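Side-chain contacts in acyl-CoA dehydrogenase (Bacillus anthracis, PDB 3OWA), which probably oxidises acyl-CoA thioesters to their 2,3-enoyl forms, passing the electrons to a bound FAD: residues N263-G268 against I406-N411; A149-T154 against I259-I264; Y326-L331 against A358-L363. All blocks are in the same frame, centred on the assembly; numbering follows the deposited sequence.

Contact 1 of 3, residues N263-G268 against I406-N411; sequences NILNIG and IFEGTN. With FAD (flavin-adenine dinucleotide), chain E.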
loop_
_atom_site.group_PDB
_atom_site.type_symbol
_atom_site.label_atom_id
_atom_site.label_comp_id
_atom_site.label_asym_id
_atom_site.label_seq_id
_atom_site.Cartn_x
_atom_site.Cartn_y
_atom_site.Cartn_z
ATOM N N ASN A 263 15.124 -6.207 25.080
ATOM C CA ASN A 263 15.406 -4.815 25.377
ATOM C C ASN A 263 15.860 -4.042 24.154
ATOM O O ASN A 263 15.426 -2.902 23.956
ATOM C CB ASN A 263 16.443 -4.683 26.482
ATOM C CG ASN A 263 15.819 -4.682 27.849
ATOM O OD1 ASN A 263 15.289 -3.659 28.316
ATOM N ND2 ASN A 263 15.875 -5.824 28.501
ATOM N N ILE A 264 16.708 -4.661 23.336
ATOM C CA ILE A 264 17.185 -4.040 22.107
ATOM C C ILE A 264 16.019 -3.757 21.113
ATOM O O ILE A 264 15.968 -2.704 20.437
ATOM C CB ILE A 264 18.284 -4.917 21.465
ATOM C CG1 ILE A 264 19.513 -5.008 22.406
ATOM C CG2 ILE A 264 18.676 -4.427 20.048
ATOM C CD1 ILE A 264 20.107 -3.625 22.889
ATOM N N LEU A 265 15.087 -4.700 21.060
ATOM C CA LEU A 265 13.917 -4.615 20.206
ATOM C C LEU A 265 13.112 -3.349 20.470
ATOM O O LEU A 265 12.685 -2.687 19.519
ATOM C CB LEU A 265 13.041 -5.814 20.486
ATOM C CG LEU A 265 12.360 -6.585 19.364
ATOM C CD1 LEU A 265 11.124 -7.254 19.981
ATOM C CD2 LEU A 265 11.990 -5.735 18.129
ATOM N N ASN A 266 12.928 -3.000 21.750
ATOM C CA ASN A 266 12.164 -1.804 22.119
ATOM C C ASN A 266 12.786 -0.567 21.537
ATOM O O ASN A 266 12.089 0.327 21.096
ATOM C CB ASN A 266 12.072 -1.590 23.632
ATOM C CG ASN A 266 11.334 -2.682 24.347
ATOM O OD1 ASN A 266 11.723 -3.093 25.460
ATOM N ND2 ASN A 266 10.277 -3.174 23.737
ATOM N N ILE A 267 14.106 -0.495 21.595
ATOM C CA ILE A 267 14.833 0.669 21.119
ATOM C C ILE A 267 14.748 0.718 19.602
ATOM O O ILE A 267 14.444 1.766 19.033
ATOM C CB ILE A 267 16.306 0.643 21.609
ATOM C CG1 ILE A 267 16.357 0.817 23.146
ATOM C CG2 ILE A 267 17.114 1.729 20.882
ATOM C CD1 ILE A 267 17.677 0.434 23.795
ATOM N N GLY A 268 14.949 -0.426 18.958
ATOM C CA GLY A 268 14.809 -0.570 17.487
ATOM C C GLY A 268 13.456 -0.114 16.956
ATOM O O GLY A 268 13.373 0.600 15.959
ATOM N N ILE A 406 7.996 -4.915 8.351
ATOM C CA ILE A 406 8.460 -6.267 8.592
ATOM C C ILE A 406 9.576 -6.278 9.623
ATOM O O ILE A 406 9.587 -7.129 10.514
ATOM C CB ILE A 406 8.857 -6.954 7.262
ATOM C CG1 ILE A 406 7.610 -7.333 6.464
ATOM C CG2 ILE A 406 9.709 -8.205 7.513
ATOM C CD1 ILE A 406 7.864 -7.321 4.995
ATOM N N PHE A 407 10.429 -5.243 9.554
ATOM C CA PHE A 407 11.510 -4.952 10.511
ATOM C C PHE A 407 11.098 -4.875 11.938
ATOM O O PHE A 407 9.968 -4.453 12.239
ATOM C CB PHE A 407 12.128 -3.581 10.211
ATOM C CG PHE A 407 13.230 -3.598 9.187
ATOM C CD1 PHE A 407 13.683 -2.391 8.641
ATOM C CD2 PHE A 407 13.859 -4.789 8.815
ATOM C CE1 PHE A 407 14.735 -2.376 7.684
ATOM C CE2 PHE A 407 14.930 -4.776 7.886
ATOM C CZ PHE A 407 15.355 -3.575 7.322
ATOM N N GLU A 408 12.028 -5.229 12.840
ATOM C CA GLU A 408 11.792 -4.890 14.268
ATOM C C GLU A 408 10.506 -5.521 14.763
ATOM O O GLU A 408 9.756 -4.931 15.573
ATOM C CB GLU A 408 11.837 -3.375 14.557
ATOM C CG GLU A 408 13.214 -2.722 14.190
ATOM C CD GLU A 408 14.455 -3.241 15.018
ATOM O OE1 GLU A 408 15.606 -3.093 14.501
ATOM O OE2 GLU A 408 14.315 -3.753 16.176
ATOM N N GLY A 409 10.258 -6.742 14.294
ATOM C CA GLY A 409 8.977 -7.409 14.624
ATOM C C GLY A 409 7.999 -7.005 13.523
ATOM O O GLY A 409 7.842 -5.806 13.237
ATOM N N THR A 410 7.371 -7.980 12.855
ATOM C CA THR A 410 6.398 -7.632 11.809
ATOM C C THR A 410 5.302 -6.837 12.501
ATOM O O THR A 410 5.094 -7.006 13.707
ATOM C CB THR A 410 5.787 -8.854 11.199
ATOM O OG1 THR A 410 5.117 -9.580 12.236
ATOM C CG2 THR A 410 6.900 -9.779 10.611
ATOM N N ASN A 411 4.579 -5.986 11.774
ATOM C CA ASN A 411 3.500 -5.285 12.421
ATOM C C ASN A 411 2.443 -6.221 13.035
ATOM O O ASN A 411 1.764 -5.852 14.007
ATOM C CB ASN A 411 2.867 -4.287 11.469
ATOM C CG ASN A 411 3.777 -3.101 11.225
ATOM O OD1 ASN A 411 4.849 -3.010 11.833
ATOM N ND2 ASN A 411 3.362 -2.184 10.370
HETATM P PA FAD E . 8.259 -14.875 9.459
HETATM O O1A FAD E . 8.433 -16.188 8.739
HETATM O O2A FAD E . 8.646 -14.856 10.893
HETATM O O5B FAD E . 6.783 -14.336 9.295
HETATM C C5B FAD E . 6.007 -14.534 8.140
HETATM C C4B FAD E . 4.588 -14.024 8.349
HETATM O O4B FAD E . 3.932 -14.758 9.396
HETATM C C3B FAD E . 4.591 -12.553 8.752
HETATM O O3B FAD E . 3.447 -11.869 8.243
HETATM C C2B FAD E . 4.427 -12.653 10.247
HETATM O O2B FAD E . 3.848 -11.510 10.799
HETATM C C1B FAD E . 3.505 -13.838 10.376
HETATM N N9A FAD E . 3.611 -14.439 11.709
HETATM C C8A FAD E . 4.728 -14.971 12.301
HETATM N N7A FAD E . 4.412 -15.425 13.527
HETATM C C5A FAD E . 3.098 -15.218 13.724
HETATM C C6A FAD E . 2.230 -15.504 14.807
HETATM N N6A FAD E . 2.653 -16.184 15.879
HETATM N N1A FAD E . 0.911 -15.144 14.693
HETATM C C2A FAD E . 0.435 -14.526 13.546
HETATM N N3A FAD E . 1.278 -14.276 12.467
HETATM C C4A FAD E . 2.587 -14.600 12.565
HETATM N N1 FAD E . 17.583 -9.503 11.517
HETATM C C2 FAD E . 18.650 -9.270 12.355
HETATM O O2 FAD E . 18.731 -9.850 13.415
HETATM N N3 FAD E . 19.656 -8.381 12.031
HETATM C C4 FAD E . 19.645 -7.711 10.849
HETATM O O4 FAD E . 20.568 -6.913 10.620
HETATM C C4X FAD E . 18.564 -7.928 9.987
HETATM N N5 FAD E . 18.545 -7.286 8.765
HETATM C C5X FAD E . 17.517 -7.535 7.867
HETATM C C6 FAD E . 17.532 -6.867 6.637
HETATM C C7 FAD E . 16.525 -7.128 5.714
HETATM C C7M FAD E . 16.545 -6.422 4.375
HETATM C C8 FAD E . 15.517 -8.058 6.056
HETATM C C8M FAD E . 14.379 -8.402 5.150
HETATM C C9 FAD E . 15.485 -8.677 7.301
HETATM C C9A FAD E . 16.480 -8.434 8.216
HETATM N N10 FAD E . 16.455 -9.047 9.459
HETATM C C10 FAD E . 17.523 -8.833 10.321
HETATM C "C1'" FAD E . 15.394 -10.081 9.812
HETATM C "C2'" FAD E . 13.971 -9.519 9.903
HETATM O "O2'" FAD E . 13.770 -8.447 10.796
HETATM C "C3'" FAD E . 12.822 -10.725 9.771
HETATM O "O3'" FAD E . 12.489 -10.656 8.429
HETATM C "C4'" FAD E . 11.757 -10.588 10.542
HETATM O "O4'" FAD E . 12.244 -10.527 11.882
HETATM C "C5'" FAD E . 10.548 -11.507 10.368
HETATM O "O5'" FAD E . 11.030 -12.790 10.061
HETATM P P FAD E . 10.669 -13.578 8.738
HETATM O O1P FAD E . 11.066 -12.673 7.593
HETATM O O2P FAD E . 11.359 -14.912 8.751
HETATM O O3P FAD E . 9.081 -13.702 8.685
#
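L265 and E408 run alongside each other, pointing opposite ways, the leucine leaving helix 257-293 and the glutamate coming from the loop ahead of helix 411-427. In L265 the CD2 methyl does all the touching: it lies 3.5 Å from E408 O and 3.6 Å from E408 OE2. A leucine suits this place because its branch ends in a methyl that can lie on both the carbonyl and the carboxyl oxygens. One turn on, G268 presents only backbone, and its CA is 3.5 Å from E408 OE2. The absence of a side chain lets the carboxylate lie close against the helix. E408 gets there by bending at chi2 (-64°), which folds its chain onto the helix. No hydrogen bond joins the two segments. In one of its two conformers, F407 turns its ring edge to FAD C6, in plane, with CE2 3.6 Å away. At G409, with phi 90° and psi 126°, a side chain would run into E408 O, which glycine avoids. Past it, T410 gives its OG1 hydrogen to FAD O2B over 2.7 Å; the same hydroxyl caps the following helix by accepting from I413 N. The E-G-T sequence matches the one that carries the catalytic base in medium-chain acyl-CoA dehydrogenases, consistent with a place at the substrate pocket. K365 of helix 358-383 ties the loop together through F407 O, G409 O and N411 OD1. Behind L265, the other faces of helix 257-293 pack on helices 124-129 and 348-355, while Q381 of the second subunit lies against T410.

Contact 2 of 3, residues A149-T154 against I259-I264; sequences AAYALT and IIAFNI. With FAD (flavin-adenine dinucleotide), chain E.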
loop_
_atom_site.group_PDB
_atom_site.type_symbol
_atom_site.label_atom_id
_atom_site.label_comp_id
_atom_site.label_asym_id
_atom_site.label_seq_id
_atom_site.Cartn_x
_atom_site.Cartn_y
_atom_site.Cartn_z
ATOM N N ALA A 149 29.558 -1.860 13.485
ATOM C CA ALA A 149 28.815 -2.981 14.108
ATOM C C ALA A 149 27.601 -3.499 13.289
ATOM O O ALA A 149 27.013 -2.779 12.443
ATOM C CB ALA A 149 28.355 -2.544 15.512
ATOM N N ALA A 150 27.198 -4.730 13.600
ATOM C CA ALA A 150 26.017 -5.352 13.021
ATOM C C ALA A 150 25.409 -6.221 14.119
ATOM O O ALA A 150 26.070 -6.581 15.108
ATOM C CB ALA A 150 26.409 -6.218 11.832
ATOM N N TYR A 151 24.153 -6.600 13.917
ATOM C CA TYR A 151 23.399 -7.378 14.894
ATOM C C TYR A 151 22.876 -8.635 14.204
ATOM O O TYR A 151 22.189 -8.541 13.179
ATOM C CB TYR A 151 22.222 -6.519 15.314
ATOM C CG TYR A 151 21.362 -7.045 16.436
ATOM C CD1 TYR A 151 21.829 -7.052 17.755
ATOM C CD2 TYR A 151 20.050 -7.482 16.195
ATOM C CE1 TYR A 151 20.997 -7.475 18.814
ATOM C CE2 TYR A 151 19.220 -7.922 17.258
ATOM C CZ TYR A 151 19.718 -7.914 18.560
ATOM O OH TYR A 151 18.911 -8.337 19.604
ATOM N N ALA A 152 23.157 -9.806 14.758
ATOM C CA ALA A 152 22.908 -11.059 14.028
ATOM C C ALA A 152 22.047 -12.002 14.890
ATOM O O ALA A 152 22.569 -12.832 15.682
ATOM C CB ALA A 152 24.220 -11.727 13.661
ATOM N N LEU A 153 20.732 -11.876 14.739
ATOM C CA LEU A 153 19.768 -12.679 15.481
ATOM C C LEU A 153 19.006 -13.654 14.563
ATOM O O LEU A 153 18.924 -14.842 14.830
ATOM C CB LEU A 153 18.780 -11.767 16.171
ATOM C CG LEU A 153 17.574 -12.376 16.933
ATOM C CD1 LEU A 153 18.003 -13.402 17.970
ATOM C CD2 LEU A 153 16.715 -11.265 17.572
ATOM N N THR A 154 18.415 -13.122 13.499
ATOM C CA THR A 154 17.614 -13.896 12.562
ATOM C C THR A 154 18.341 -15.052 11.897
ATOM O O THR A 154 19.538 -14.974 11.619
ATOM C CB THR A 154 17.076 -12.975 11.492
ATOM O OG1 THR A 154 16.383 -11.883 12.122
ATOM C CG2 THR A 154 16.139 -13.673 10.568
ATOM N N ILE A 259 16.817 -11.567 27.296
ATOM C CA ILE A 259 16.758 -10.288 27.984
ATOM C C ILE A 259 17.392 -9.166 27.124
ATOM O O ILE A 259 16.845 -8.042 27.011
ATOM C CB ILE A 259 17.441 -10.393 29.354
ATOM C CG1 ILE A 259 16.583 -11.246 30.296
ATOM C CG2 ILE A 259 17.742 -9.002 29.947
ATOM C CD1 ILE A 259 17.309 -11.672 31.566
ATOM N N ILE A 260 18.523 -9.476 26.498
ATOM C CA ILE A 260 19.161 -8.524 25.575
ATOM C C ILE A 260 18.283 -8.282 24.332
ATOM O O ILE A 260 17.994 -7.106 23.980
ATOM C CB ILE A 260 20.574 -8.965 25.202
ATOM C CG1 ILE A 260 21.412 -9.140 26.488
ATOM C CG2 ILE A 260 21.229 -7.959 24.164
ATOM C CD1 ILE A 260 22.818 -9.793 26.228
ATOM N N ALA A 261 17.787 -9.377 23.732
ATOM C CA ALA A 261 17.050 -9.296 22.491
ATOM C C ALA A 261 15.770 -8.489 22.668
ATOM O O ALA A 261 15.396 -7.703 21.776
ATOM C CB ALA A 261 16.731 -10.698 21.931
ATOM N N PHE A 262 15.100 -8.701 23.805
ATOM C CA PHE A 262 13.844 -8.024 24.076
ATOM C C PHE A 262 14.078 -6.529 24.329
ATOM O O PHE A 262 13.319 -5.679 23.832
ATOM C CB PHE A 262 13.072 -8.682 25.241
ATOM C CG PHE A 262 12.175 -7.707 26.006
ATOM C CD1 PHE A 262 10.878 -7.398 25.542
ATOM C CD2 PHE A 262 12.629 -7.088 27.197
ATOM C CE1 PHE A 262 10.039 -6.473 26.248
ATOM C CE2 PHE A 262 11.807 -6.179 27.906
ATOM C CZ PHE A 262 10.515 -5.867 27.418
ATOM N N ASN A 263 15.124 -6.207 25.080
ATOM C CA ASN A 263 15.406 -4.815 25.377
ATOM C C ASN A 263 15.860 -4.042 24.154
ATOM O O ASN A 263 15.426 -2.902 23.956
ATOM C CB ASN A 263 16.443 -4.683 26.482
ATOM C CG ASN A 263 15.819 -4.682 27.849
ATOM O OD1 ASN A 263 15.289 -3.659 28.316
ATOM N ND2 ASN A 263 15.875 -5.824 28.501
ATOM N N ILE A 264 16.708 -4.661 23.336
ATOM C CA ILE A 264 17.185 -4.040 22.107
ATOM C C ILE A 264 16.019 -3.757 21.113
ATOM O O ILE A 264 15.968 -2.704 20.437
ATOM C CB ILE A 264 18.284 -4.917 21.465
ATOM C CG1 ILE A 264 19.513 -5.008 22.406
ATOM C CG2 ILE A 264 18.676 -4.427 20.048
ATOM C CD1 ILE A 264 20.107 -3.625 22.889
HETATM P PA FAD E . 8.259 -14.875 9.459
HETATM O O1A FAD E . 8.433 -16.188 8.739
HETATM O O2A FAD E . 8.646 -14.856 10.893
HETATM O O5B FAD E . 6.783 -14.336 9.295
HETATM C C5B FAD E . 6.007 -14.534 8.140
HETATM C C4B FAD E . 4.588 -14.024 8.349
HETATM O O4B FAD E . 3.932 -14.758 9.396
HETATM C C3B FAD E . 4.591 -12.553 8.752
HETATM O O3B FAD E . 3.447 -11.869 8.243
HETATM C C2B FAD E . 4.427 -12.653 10.247
HETATM O O2B FAD E . 3.848 -11.510 10.799
HETATM C C1B FAD E . 3.505 -13.838 10.376
HETATM N N9A FAD E . 3.611 -14.439 11.709
HETATM C C8A FAD E . 4.728 -14.971 12.301
HETATM N N7A FAD E . 4.412 -15.425 13.527
HETATM C C5A FAD E . 3.098 -15.218 13.724
HETATM C C6A FAD E . 2.230 -15.504 14.807
HETATM N N6A FAD E . 2.653 -16.184 15.879
HETATM N N1A FAD E . 0.911 -15.144 14.693
HETATM C C2A FAD E . 0.435 -14.526 13.546
HETATM N N3A FAD E . 1.278 -14.276 12.467
HETATM C C4A FAD E . 2.587 -14.600 12.565
HETATM N N1 FAD E . 17.583 -9.503 11.517
HETATM C C2 FAD E . 18.650 -9.270 12.355
HETATM O O2 FAD E . 18.731 -9.850 13.415
HETATM N N3 FAD E . 19.656 -8.381 12.031
HETATM C C4 FAD E . 19.645 -7.711 10.849
HETATM O O4 FAD E . 20.568 -6.913 10.620
HETATM C C4X FAD E . 18.564 -7.928 9.987
HETATM N N5 FAD E . 18.545 -7.286 8.765
HETATM C C5X FAD E . 17.517 -7.535 7.867
HETATM C C6 FAD E . 17.532 -6.867 6.637
HETATM C C7 FAD E . 16.525 -7.128 5.714
HETATM C C7M FAD E . 16.545 -6.422 4.375
HETATM C C8 FAD E . 15.517 -8.058 6.056
HETATM C C8M FAD E . 14.379 -8.402 5.150
HETATM C C9 FAD E . 15.485 -8.677 7.301
HETATM C C9A FAD E . 16.480 -8.434 8.216
HETATM N N10 FAD E . 16.455 -9.047 9.459
HETATM C C10 FAD E . 17.523 -8.833 10.321
HETATM C "C1'" FAD E . 15.394 -10.081 9.812
HETATM C "C2'" FAD E . 13.971 -9.519 9.903
HETATM O "O2'" FAD E . 13.770 -8.447 10.796
HETATM C "C3'" FAD E . 12.822 -10.725 9.771
HETATM O "O3'" FAD E . 12.489 -10.656 8.429
HETATM C "C4'" FAD E . 11.757 -10.588 10.542
HETATM O "O4'" FAD E . 12.244 -10.527 11.882
HETATM C "C5'" FAD E . 10.548 -11.507 10.368
HETATM O "O5'" FAD E . 11.030 -12.790 10.061
HETATM P P FAD E . 10.669 -13.578 8.738
HETATM O O1P FAD E . 11.066 -12.673 7.593
HETATM O O2P FAD E . 11.359 -14.912 8.751
HETATM O O3P FAD E . 9.081 -13.702 8.685
HETATM O O HOH W 1 16.312 -8.107 19.232
#
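Y151 reaches from strand 149-152 to A261 and I264 on helix 257-293, joining the middle domain to the helical C-terminal domain. Its CG is anti to the backbone N (chi1 -174°), which places the ring between the strand and the helix. Along the near part of the ring, CD2 passes FAD O2 at 3.9 Å. Farther out, CE1 and CZ meet the CG2 methyl of I264, with CZ 3.9 Å from it; the isoleucine meets the ring at a slant, an apolar contact that suits a branched residue. At the tip, OH lies 3.6 Å from A261 CA, and the small alanine lets the hydroxyl come this close to the helix. The same OH is hydrogen-bonded to a water (2.6 Å) that donates to A261 O over 2.7 Å, so strand and helix are also joined through solvent. It also bonds Y199 OH on strand 195-202, whose ring stands at about 80° to that of Y151. L153 adds a looser touch, CD2 to A261 CB. The same segment reads the flavin, mostly through its backbone. Y151 O accepts from FAD N3 at 2.8 Å, FAD O2 receives L153 N and the straighter (168°) but longer bond of T154 N, and T154 OG1 donates to FAD N1 at 2.7 Å. Three donors thus gather at N1 and O2 with one acceptor at N3, which matches the pyrimidine edge of the isoalloxazine and would be expected to stabilise negative charge there in the reduced flavin.

Contact 3 of 3, residues Y326-L331 against A358-L363; sequences YRTVGL and AIECSL
T328 and E360 have the most surface buried here, and they meet where two nearly antiparallel helices pass, the segment axes 9.8 Å apart with 154° between their N-to-C directions. The side chains cross, with T328 OG1 3.5 Å from E360 CB and T328 CG2 4.0 Å from the same carbon. A threonine is apt because it is short enough to sit between the two helices and offers a methyl and a hydroxyl from one carbon. With OG1 beside the backbone N (chi1 -61°), CG2 is left anti to that N and also faces C361 SG, 4.2 Å away, while OG1 bonds S324 O, one turn back in its own helix, and Y504 OH. The buried hydroxyl is therefore satisfied without a bond across the contact. E360 lends mainly its CB to the packing. Its chain bends at chi2 (87°), and OE1 accepts from G15 N of the N-terminal stretch, with L331 CD1 4.3 Å from that oxygen. L331 thus supplies an apolar flank to the carboxylate. R327, although of opposite charge, keeps its NH2 6.7 Å from E360 OE1 and makes its salt bridge with E507 instead. The contact is core packing of the helical C-terminal domain, closed on one side by helix 95-105 of the N-terminal domain, which covers Y326 and V329; helix 490-520 brings Y504 against both E360 and R327, and helix 411-427 packs on I359 and S362.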
loop_
_atom_site.group_PDB
_atom_site.type_symbol
_atom_site.label_atom_id
_atom_site.label_comp_id
_atom_site.label_asym_id
_atom_site.label_seq_id
_atom_site.Cartn_x
_atom_site.Cartn_y
_atom_site.Cartn_z
ATOM N N TYR A 326 7.716 11.421 19.387
ATOM C CA TYR A 326 8.516 12.259 20.282
ATOM C C TYR A 326 7.988 12.276 21.714
ATOM O O TYR A 326 8.749 12.477 22.641
ATOM C CB TYR A 326 8.718 13.679 19.736
ATOM C CG TYR A 326 9.826 13.695 18.713
ATOM C CD1 TYR A 326 9.546 13.685 17.336
ATOM C CD2 TYR A 326 11.158 13.647 19.121
ATOM C CE1 TYR A 326 10.600 13.657 16.394
ATOM C CE2 TYR A 326 12.202 13.628 18.209
ATOM C CZ TYR A 326 11.913 13.622 16.850
ATOM O OH TYR A 326 12.953 13.599 15.964
ATOM N N ARG A 327 6.697 12.015 21.866
ATOM C CA ARG A 327 6.112 11.755 23.161
ATOM C C ARG A 327 6.828 10.572 23.793
ATOM O O ARG A 327 7.235 10.648 24.935
ATOM C CB ARG A 327 4.617 11.458 23.033
ATOM C CG ARG A 327 3.944 11.038 24.341
ATOM C CD ARG A 327 2.449 10.973 24.187
ATOM N NE ARG A 327 1.756 10.639 25.428
ATOM C CZ ARG A 327 0.441 10.448 25.531
ATOM N NH1 ARG A 327 -0.357 10.552 24.464
ATOM N NH2 ARG A 327 -0.074 10.143 26.712
ATOM N N THR A 328 6.962 9.467 23.058
ATOM C CA THR A 328 7.636 8.299 23.588
ATOM C C THR A 328 9.107 8.594 23.930
ATOM O O THR A 328 9.602 8.171 24.994
ATOM C CB THR A 328 7.534 7.119 22.584
ATOM O OG1 THR A 328 6.160 6.798 22.381
ATOM C CG2 THR A 328 8.240 5.886 23.104
ATOM N N VAL A 329 9.802 9.290 23.024
ATOM C CA VAL A 329 11.197 9.676 23.248
ATOM C C VAL A 329 11.275 10.506 24.539
ATOM O O VAL A 329 12.125 10.252 25.403
ATOM C CB VAL A 329 11.796 10.445 22.039
ATOM C CG1 VAL A 329 13.238 10.809 22.313
ATOM C CG2 VAL A 329 11.715 9.580 20.726
ATOM N N GLY A 330 10.344 11.457 24.681
ATOM C CA GLY A 330 10.196 12.228 25.913
ATOM C C GLY A 330 9.980 11.420 27.184
ATOM O O GLY A 330 10.522 11.781 28.229
ATOM N N LEU A 331 9.198 10.336 27.115
ATOM C CA LEU A 331 8.984 9.478 28.299
ATOM C C LEU A 331 10.286 8.801 28.730
ATOM O O LEU A 331 10.606 8.726 29.931
ATOM C CB LEU A 331 7.895 8.425 28.063
ATOM C CG LEU A 331 6.453 8.919 27.961
ATOM C CD1 LEU A 331 5.552 7.871 27.337
ATOM C CD2 LEU A 331 5.901 9.424 29.331
ATOM N N ALA A 358 7.585 -0.170 26.596
ATOM C CA ALA A 358 7.524 -1.148 25.492
ATOM C C ALA A 358 6.246 -1.002 24.682
ATOM O O ALA A 358 6.285 -1.164 23.468
ATOM C CB ALA A 358 7.696 -2.591 25.982
ATOM N N ILE A 359 5.120 -0.690 25.338
ATOM C CA ILE A 359 3.854 -0.530 24.623
ATOM C C ILE A 359 3.907 0.624 23.628
ATOM O O ILE A 359 3.623 0.449 22.452
ATOM C CB ILE A 359 2.641 -0.384 25.553
ATOM C CG1 ILE A 359 2.366 -1.709 26.261
ATOM C CG2 ILE A 359 1.419 0.055 24.751
ATOM C CD1 ILE A 359 1.398 -1.585 27.468
ATOM N N GLU A 360 4.251 1.800 24.119
ATOM C CA GLU A 360 4.424 2.980 23.297
ATOM C C GLU A 360 5.423 2.743 22.136
ATOM O O GLU A 360 5.197 3.210 21.025
ATOM C CB GLU A 360 4.855 4.162 24.189
ATOM C CG GLU A 360 3.766 4.591 25.202
ATOM C CD GLU A 360 3.789 3.817 26.550
ATOM O OE1 GLU A 360 3.157 4.324 27.497
ATOM O OE2 GLU A 360 4.421 2.721 26.663
ATOM N N CYS A 361 6.514 2.012 22.385
ATOM C CA CYS A 361 7.507 1.710 21.321
ATOM C C CYS A 361 6.901 0.895 20.187
ATOM O O CYS A 361 7.129 1.194 18.997
ATOM C CB CYS A 361 8.723 0.944 21.894
ATOM S SG CYS A 361 9.772 1.957 22.998
ATOM N N SER A 362 6.142 -0.139 20.538
ATOM C CA SER A 362 5.486 -0.993 19.542
ATOM C C SER A 362 4.434 -0.210 18.767
ATOM O O SER A 362 4.349 -0.322 17.540
ATOM C CB SER A 362 4.848 -2.216 20.207
ATOM O OG SER A 362 5.773 -3.289 20.255
ATOM N N LEU A 363 3.648 0.604 19.469
ATOM C CA LEU A 363 2.691 1.482 18.782
ATOM C C LEU A 363 3.351 2.416 17.773
ATOM O O LEU A 363 2.818 2.600 16.690
ATOM C CB LEU A 363 1.833 2.315 19.757
ATOM C CG LEU A 363 1.053 1.566 20.852
ATOM C CD1 LEU A 363 0.366 2.575 21.776
ATOM C CD2 LEU A 363 0.068 0.529 20.273
#

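Contacts 1 and 2 share N263 and I264 on helix 257-293, and their centres lie about 9 Å apart. Both reach the same FAD: contact 2 holds the flavin pyrimidine from the middle domain, while contact 1, from the loop before helix 411-427, binds the adenosine ribose through T410 and meets the flavin ring through the edge of F407. Contact 3 makes no touch with the cofactor. It is nested in sequence inside the loop closed by contact 1, with centres about 13 Å apart, and the two meet at N266, whose O is 3.4 Å from C361 SG and whose ND2 is 3.5 Å from A358 CB. Contacts 2 and 3 do not touch.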